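Local coordinates for protein nucleoporin NUP82 (Chaetomium thermophilum, PDB 5CWW) that serves as a structural component of the nuclear pore complex, probably also offering docking sites for transport factors, this part being its N-terminal beta-propeller domain, at residues V121-L129 with V137-S145; R46-I56 with P561-D570. All coordinates share one frame; numbering follows the deposited sequence.

Contact 1 (V121-L129 with V137-S145); sequences VMSPNQDFL and VHICILPDS
Phe128 and Leu129 pair antiparallel with Ile141 and Cys140 at the open end of the hairpin formed by strands 128-132 and 137-141. Leu129 and Cys140 make the hydrogen-bonded pair: Leu129 N reaches Cys140 O at 3.0 Å, and Cys140 N returns to Leu129 O at 2.8 Å, almost straight at 174°. Phe128 and Ile141 are the non-hydrogen-bonded pair. One residue past them Leu142 N still donates to Asp127 O (3.0 Å), which also accepts from a water that bridges it to Leu142 O. A type I turn from Ser123 to Gln126 brings the chain round from strand 119-122 into this pairing.

On the Phe128 side of the sheet, its ring and the Ile141 side chain lie next to each other and point the same way. Ile141 bends at its second torsion (chi2 -54°), which brings CD1 over the ring face in a CH-pi contact, 4.0 Å from the Phe128 centroid. The ring also stacks with His188, whose NE2 bonds Asp127 OD2.

Leu142 extends the opposite, Leu129 side with two diverging methyls. CD2 of Leu142 packs on Leu129 CB at 3.6 Å, while Leu142 CD1 meets Met122 SD at 3.5 Å, the methionine turning at chi2 (64°) to bring its sulfur there.

Backbone bonds thus set the register, while apolar contacts work on both faces of the blade: Phe128 also packs on Trp180 of strand 175-180, and Leu129 on Ala50 of strand 49-52, so the hairpin is wedged between neighbouring blades.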
# COMPACT_ATOMS: atom_id res chain seq x y z
N VAL B 121 -1.44 10.78 9.74
CA VAL B 121 -0.24 9.95 9.81
C VAL B 121 0.95 10.74 10.34
O VAL B 121 1.48 11.62 9.66
CB VAL B 121 0.13 9.36 8.43
CG1 VAL B 121 1.22 8.30 8.59
CG2 VAL B 121 -1.10 8.74 7.77
N MET B 122 1.36 10.40 11.55
CA MET B 122 2.50 11.04 12.20
C MET B 122 3.79 10.65 11.51
O MET B 122 3.97 9.49 11.12
CB MET B 122 2.55 10.65 13.68
CG MET B 122 3.56 11.43 14.51
SD MET B 122 3.19 13.20 14.63
CE MET B 122 1.62 13.17 15.50
N SER B 123 4.71 11.60 11.38
CA SER B 123 6.01 11.33 10.77
C SER B 123 6.92 10.68 11.81
O SER B 123 6.63 10.72 13.00
CB SER B 123 6.63 12.61 10.22
OG SER B 123 7.02 13.48 11.26
N PRO B 124 8.04 10.07 11.37
CA PRO B 124 8.94 9.34 12.28
C PRO B 124 9.45 10.18 13.45
O PRO B 124 9.41 9.72 14.59
CB PRO B 124 10.09 8.93 11.36
CG PRO B 124 9.49 8.85 10.01
CD PRO B 124 8.47 9.95 9.97
N ASN B 125 9.93 11.39 13.17
CA ASN B 125 10.44 12.27 14.21
C ASN B 125 9.35 13.14 14.82
O ASN B 125 9.63 14.01 15.65
CB ASN B 125 11.57 13.13 13.65
CG ASN B 125 12.76 12.31 13.20
OD1 ASN B 125 13.08 11.28 13.79
ND2 ASN B 125 13.42 12.76 12.14
N GLN B 126 8.11 12.92 14.39
CA GLN B 126 6.94 13.50 15.02
C GLN B 126 6.92 15.03 14.95
O GLN B 126 6.43 15.70 15.86
CB GLN B 126 6.86 13.06 16.49
CG GLN B 126 6.86 11.54 16.66
CD GLN B 126 6.81 11.11 18.11
OE1 GLN B 126 7.36 11.78 18.99
NE2 GLN B 126 6.14 9.99 18.38
N ASP B 127 7.45 15.57 13.85
CA ASP B 127 7.42 17.01 13.61
C ASP B 127 6.45 17.37 12.48
O ASP B 127 5.92 18.48 12.44
CB ASP B 127 8.82 17.53 13.29
CG ASP B 127 9.54 16.70 12.25
OD1 ASP B 127 9.05 15.59 11.92
OD2 ASP B 127 10.59 17.14 11.76
N PHE B 128 6.22 16.42 11.57
CA PHE B 128 5.25 16.59 10.49
C PHE B 128 4.05 15.66 10.67
O PHE B 128 4.19 14.54 11.15
CB PHE B 128 5.89 16.32 9.12
CG PHE B 128 6.93 17.32 8.70
CD1 PHE B 128 7.26 18.40 9.50
CD2 PHE B 128 7.57 17.18 7.47
CE1 PHE B 128 8.22 19.32 9.09
CE2 PHE B 128 8.53 18.10 7.07
CZ PHE B 128 8.85 19.16 7.88
N LEU B 129 2.88 16.14 10.26
CA LEU B 129 1.66 15.34 10.30
C LEU B 129 0.95 15.37 8.95
O LEU B 129 0.54 16.43 8.47
CB LEU B 129 0.72 15.85 11.39
CG LEU B 129 -0.60 15.09 11.57
CD1 LEU B 129 -0.34 13.69 12.12
CD2 LEU B 129 -1.55 15.85 12.47
N VAL B 137 -4.25 15.83 0.25
CA VAL B 137 -3.22 15.60 1.26
C VAL B 137 -2.60 16.93 1.68
O VAL B 137 -2.08 17.67 0.85
CB VAL B 137 -2.10 14.67 0.73
CG1 VAL B 137 -1.07 14.39 1.82
CG2 VAL B 137 -2.69 13.37 0.22
N HIS B 138 -2.66 17.21 2.98
CA HIS B 138 -1.99 18.37 3.56
C HIS B 138 -0.93 17.92 4.56
O HIS B 138 -1.11 16.92 5.25
CB HIS B 138 -2.98 19.30 4.24
CG HIS B 138 -3.89 20.02 3.30
ND1 HIS B 138 -4.99 19.42 2.72
CD2 HIS B 138 -3.86 21.29 2.82
CE1 HIS B 138 -5.60 20.30 1.94
NE2 HIS B 138 -4.94 21.43 1.98
N ILE B 139 0.17 18.66 4.63
CA ILE B 139 1.22 18.41 5.61
C ILE B 139 1.19 19.52 6.66
O ILE B 139 1.42 20.69 6.34
CB ILE B 139 2.61 18.35 4.96
CG1 ILE B 139 2.63 17.35 3.81
CG2 ILE B 139 3.67 18.01 6.01
CD1 ILE B 139 2.26 15.93 4.21
N CYS B 140 0.92 19.14 7.90
CA CYS B 140 0.90 20.09 9.00
C CYS B 140 2.24 20.12 9.71
O CYS B 140 2.72 19.09 10.20
CB CYS B 140 -0.21 19.74 9.99
SG CYS B 140 -0.32 20.89 11.39
N ILE B 141 2.85 21.30 9.75
CA ILE B 141 4.04 21.52 10.54
C ILE B 141 3.60 21.64 11.99
O ILE B 141 3.08 22.68 12.40
CB ILE B 141 4.81 22.78 10.10
CG1 ILE B 141 5.01 22.78 8.58
CG2 ILE B 141 6.15 22.87 10.82
CD1 ILE B 141 5.66 21.53 8.03
N LEU B 142 3.80 20.58 12.76
CA LEU B 142 3.29 20.52 14.12
C LEU B 142 3.90 21.62 14.98
O LEU B 142 5.11 21.86 14.92
CB LEU B 142 3.55 19.14 14.73
CG LEU B 142 2.83 17.99 14.02
CD1 LEU B 142 3.21 16.65 14.63
CD2 LEU B 142 1.31 18.18 14.07
N PRO B 143 3.07 22.30 15.80
CA PRO B 143 3.57 23.44 16.57
C PRO B 143 4.29 23.04 17.85
O PRO B 143 4.24 21.87 18.25
CB PRO B 143 2.29 24.20 16.90
CG PRO B 143 1.27 23.12 17.05
CD PRO B 143 1.64 22.05 16.05
N ASP B 144 4.95 24.00 18.47
CA ASP B 144 5.61 23.78 19.75
C ASP B 144 4.57 23.37 20.79
O ASP B 144 3.45 23.88 20.78
CB ASP B 144 6.37 25.04 20.18
CG ASP B 144 7.45 24.74 21.21
OD1 ASP B 144 7.26 23.84 22.04
OD2 ASP B 144 8.50 25.42 21.17
N SER B 145 4.95 22.46 21.67
CA SER B 145 4.03 21.97 22.70
C SER B 145 3.68 23.05 23.73
O SER B 145 2.71 22.91 24.48
CB SER B 145 4.63 20.76 23.40
OG SER B 145 4.87 19.71 22.48
O HOH W 1 6.96 20.62 13.78

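Contact 2 (R46-I56 with P561-D570); sequences RRTIARRGTEI and PLAAATSIDD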
# COMPACT_ATOMS: atom_id res chain seq x y z
N ARG B 46 -10.70 5.02 8.60
CA ARG B 46 -10.80 6.14 9.53
C ARG B 46 -9.65 6.11 10.53
O ARG B 46 -9.78 5.60 11.65
CB ARG B 46 -12.14 6.09 10.28
CG ARG B 46 -12.38 7.31 11.17
CD ARG B 46 -13.64 7.18 12.00
NE ARG B 46 -13.89 8.39 12.79
CZ ARG B 46 -14.43 8.41 14.01
NH1 ARG B 46 -14.80 7.28 14.61
NH2 ARG B 46 -14.60 9.56 14.63
N ARG B 47 -8.51 6.67 10.11
CA ARG B 47 -7.36 6.83 10.99
C ARG B 47 -7.35 8.24 11.56
O ARG B 47 -6.42 9.02 11.32
CB ARG B 47 -6.06 6.55 10.23
CG ARG B 47 -6.00 5.14 9.66
CD ARG B 47 -4.61 4.79 9.15
NE ARG B 47 -4.56 3.43 8.63
CZ ARG B 47 -4.47 2.34 9.39
NH1 ARG B 47 -4.42 2.44 10.71
NH2 ARG B 47 -4.43 1.14 8.82
N THR B 48 -8.39 8.57 12.31
CA THR B 48 -8.64 9.94 12.75
C THR B 48 -7.92 10.29 14.05
O THR B 48 -8.10 11.39 14.58
CB THR B 48 -10.14 10.18 12.92
OG1 THR B 48 -10.73 9.07 13.61
CG2 THR B 48 -10.81 10.33 11.56
N ILE B 49 -7.10 9.38 14.56
CA ILE B 49 -6.31 9.64 15.76
C ILE B 49 -4.83 9.36 15.49
O ILE B 49 -4.47 8.31 14.97
CB ILE B 49 -6.77 8.79 16.96
CG1 ILE B 49 -8.25 9.07 17.27
CG2 ILE B 49 -5.92 9.09 18.19
CD1 ILE B 49 -8.84 8.19 18.36
N ALA B 50 -3.99 10.33 15.86
CA ALA B 50 -2.54 10.19 15.78
C ALA B 50 -1.93 10.69 17.08
O ALA B 50 -2.60 11.39 17.84
CB ALA B 50 -1.99 10.96 14.59
N ARG B 51 -0.67 10.34 17.34
CA ARG B 51 -0.05 10.67 18.62
C ARG B 51 1.45 10.89 18.54
O ARG B 51 2.12 10.46 17.60
CB ARG B 51 -0.31 9.54 19.62
CG ARG B 51 0.40 8.23 19.27
CD ARG B 51 0.30 7.23 20.39
NE ARG B 51 1.18 7.54 21.51
CZ ARG B 51 2.43 7.09 21.66
NH1 ARG B 51 2.97 6.30 20.74
NH2 ARG B 51 3.13 7.44 22.72
N ARG B 52 1.96 11.58 19.56
CA ARG B 52 3.39 11.66 19.81
C ARG B 52 3.55 11.79 21.32
O ARG B 52 3.01 12.71 21.94
CB ARG B 52 4.03 12.84 19.07
CG ARG B 52 3.43 14.20 19.38
CD ARG B 52 4.13 15.30 18.58
NE ARG B 52 3.77 16.63 19.06
CZ ARG B 52 4.30 17.76 18.59
NH1 ARG B 52 5.22 17.73 17.64
NH2 ARG B 52 3.91 18.93 19.09
N GLY B 53 4.28 10.85 21.92
CA GLY B 53 4.35 10.78 23.37
C GLY B 53 2.95 10.68 23.96
O GLY B 53 2.18 9.80 23.59
N THR B 54 2.62 11.61 24.85
CA THR B 54 1.30 11.64 25.48
C THR B 54 0.35 12.60 24.77
O THR B 54 -0.81 12.73 25.17
CB THR B 54 1.40 12.04 26.96
OG1 THR B 54 2.06 13.31 27.08
CG2 THR B 54 2.18 11.00 27.74
N GLU B 55 0.83 13.26 23.73
CA GLU B 55 -0.02 14.14 22.92
C GLU B 55 -0.78 13.34 21.88
O GLU B 55 -0.26 12.35 21.35
CB GLU B 55 0.81 15.22 22.22
CG GLU B 55 1.53 16.18 23.16
CD GLU B 55 2.27 17.27 22.40
OE1 GLU B 55 2.16 17.32 21.16
OE2 GLU B 55 2.97 18.08 23.05
N ILE B 56 -2.01 13.75 21.59
CA ILE B 56 -2.80 13.13 20.54
C ILE B 56 -3.46 14.18 19.66
O ILE B 56 -3.72 15.31 20.09
CB ILE B 56 -3.89 12.19 21.11
CG1 ILE B 56 -4.90 12.96 21.97
CG2 ILE B 56 -3.25 11.07 21.92
CD1 ILE B 56 -6.12 12.15 22.35
N PRO B 561 -18.58 4.24 12.95
CA PRO B 561 -17.23 3.70 12.76
C PRO B 561 -16.29 4.13 13.87
O PRO B 561 -16.46 5.21 14.44
CB PRO B 561 -16.81 4.29 11.42
CG PRO B 561 -17.55 5.58 11.33
CD PRO B 561 -18.87 5.34 12.01
N LEU B 562 -15.31 3.29 14.18
CA LEU B 562 -14.34 3.60 15.23
C LEU B 562 -13.04 4.09 14.63
O LEU B 562 -12.58 3.58 13.60
CB LEU B 562 -14.08 2.36 16.09
CG LEU B 562 -15.31 1.71 16.73
CD1 LEU B 562 -14.91 0.49 17.54
CD2 LEU B 562 -16.07 2.70 17.61
N ALA B 563 -12.45 5.10 15.26
CA ALA B 563 -11.12 5.55 14.89
C ALA B 563 -10.13 4.40 15.10
O ALA B 563 -10.22 3.68 16.09
CB ALA B 563 -10.71 6.76 15.71
N ALA B 564 -9.22 4.23 14.15
CA ALA B 564 -8.22 3.18 14.23
C ALA B 564 -7.51 3.23 15.57
O ALA B 564 -7.08 4.29 16.01
CB ALA B 564 -7.22 3.31 13.09
N ALA B 565 -7.40 2.07 16.21
CA ALA B 565 -6.81 1.97 17.54
C ALA B 565 -5.41 2.56 17.58
O ALA B 565 -4.61 2.32 16.68
CB ALA B 565 -6.78 0.51 17.99
N THR B 566 -5.13 3.33 18.62
CA THR B 566 -3.82 3.94 18.80
C THR B 566 -3.21 3.45 20.11
O THR B 566 -3.73 3.74 21.19
CB THR B 566 -3.91 5.48 18.82
OG1 THR B 566 -4.59 5.93 17.64
CG2 THR B 566 -2.52 6.09 18.88
N SER B 567 -2.13 2.69 20.01
CA SER B 567 -1.48 2.11 21.18
C SER B 567 -0.53 3.12 21.82
O SER B 567 0.26 3.76 21.14
CB SER B 567 -0.72 0.84 20.80
OG SER B 567 -0.24 0.18 21.96
N ILE B 568 -0.63 3.23 23.14
CA ILE B 568 0.20 4.15 23.91
C ILE B 568 0.78 3.46 25.14
O ILE B 568 0.06 2.79 25.88
CB ILE B 568 -0.59 5.39 24.36
CG1 ILE B 568 -1.41 5.93 23.19
CG2 ILE B 568 0.36 6.45 24.94
CD1 ILE B 568 -2.02 7.31 23.39
N ASP B 569 2.09 3.61 25.34
CA ASP B 569 2.77 3.03 26.49
C ASP B 569 3.62 4.08 27.17
O ASP B 569 4.81 4.20 26.89
CB ASP B 569 3.63 1.83 26.08
CG ASP B 569 4.28 1.15 27.26
OD1 ASP B 569 3.68 1.14 28.36
OD2 ASP B 569 5.41 0.62 27.11
N ASP B 570 3.00 4.84 28.06
CA ASP B 570 3.67 5.91 28.79
C ASP B 570 3.97 5.46 30.22
O ASP B 570 3.16 4.76 30.82
CB ASP B 570 2.81 7.17 28.78
CG ASP B 570 3.43 8.30 29.59
OD1 ASP B 570 4.22 9.08 29.01
OD2 ASP B 570 3.12 8.40 30.79
O HOH W 2 -6.54 6.55 14.18
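Arg46 O accepts the one direct backbone hydrogen bond between 46-56 and 561-570, from Ala564 N at 2.9 Å. A water adds a second backbone link, accepting a hydrogen bond from Ile49 N and donating one to Ala564 O. Beyond this point strands 49-52 and 566-570 run in nearly the same direction, 22° apart, but their axes stay 7.9 Å from each other, and side chains fill the space between.

Among the apolar contacts, Ile49 CD1 rests on Ala563 CB at 3.5 Å, and Ile56 CG2 comes up to Ile568 CD1. The Arg46 chain, extended from CG to NE, brings its guanidinium to where the Ala563 methyl lies over one face, toward the rim.

Arginine packing continues with Arg51, whose CD lies 3.4 Å from Thr566 CG2. A bend at chi3 (-75°) then turns the head back past Ile568, with Arg51 NE 3.5 Å from Ile568 CG1, and Arg51 NH2 bonds Gly53 O at 2.7 Å. A serine in place of Arg51 would probably open a gap beside Thr566 and Ile568 and leave Gly53 O without its side-chain donor.

Of the charged groups, Arg47 passes the Ala564 methyl to a salt bridge with Asp391. Facing strands from the first and last sheets of the chain, packed through side chains, are consistent with the ring closure of a beta-propeller, where the last blade meets the first.

How the contacts relate
From the N terminus the chain first lays down 46-56, the start of the first blade, then reaches 121-129 and turns back through 137-145, closing the short hairpin loop of contact 1 in the second blade. Only after the remaining blades does 561-570 arrive, closing the long loop of contact 2, so contact 1 is nested inside contact 2. Their centres are 14 Å apart and they touch directly: Arg52 probably donates through NH1 to Gln126 O, Glu55 OE2 probably shares a hydrogen bond with Ser145 OG, and Met122 CE packs on Arg51 O. Residues 46-56 therefore sit between the second blade and the last one.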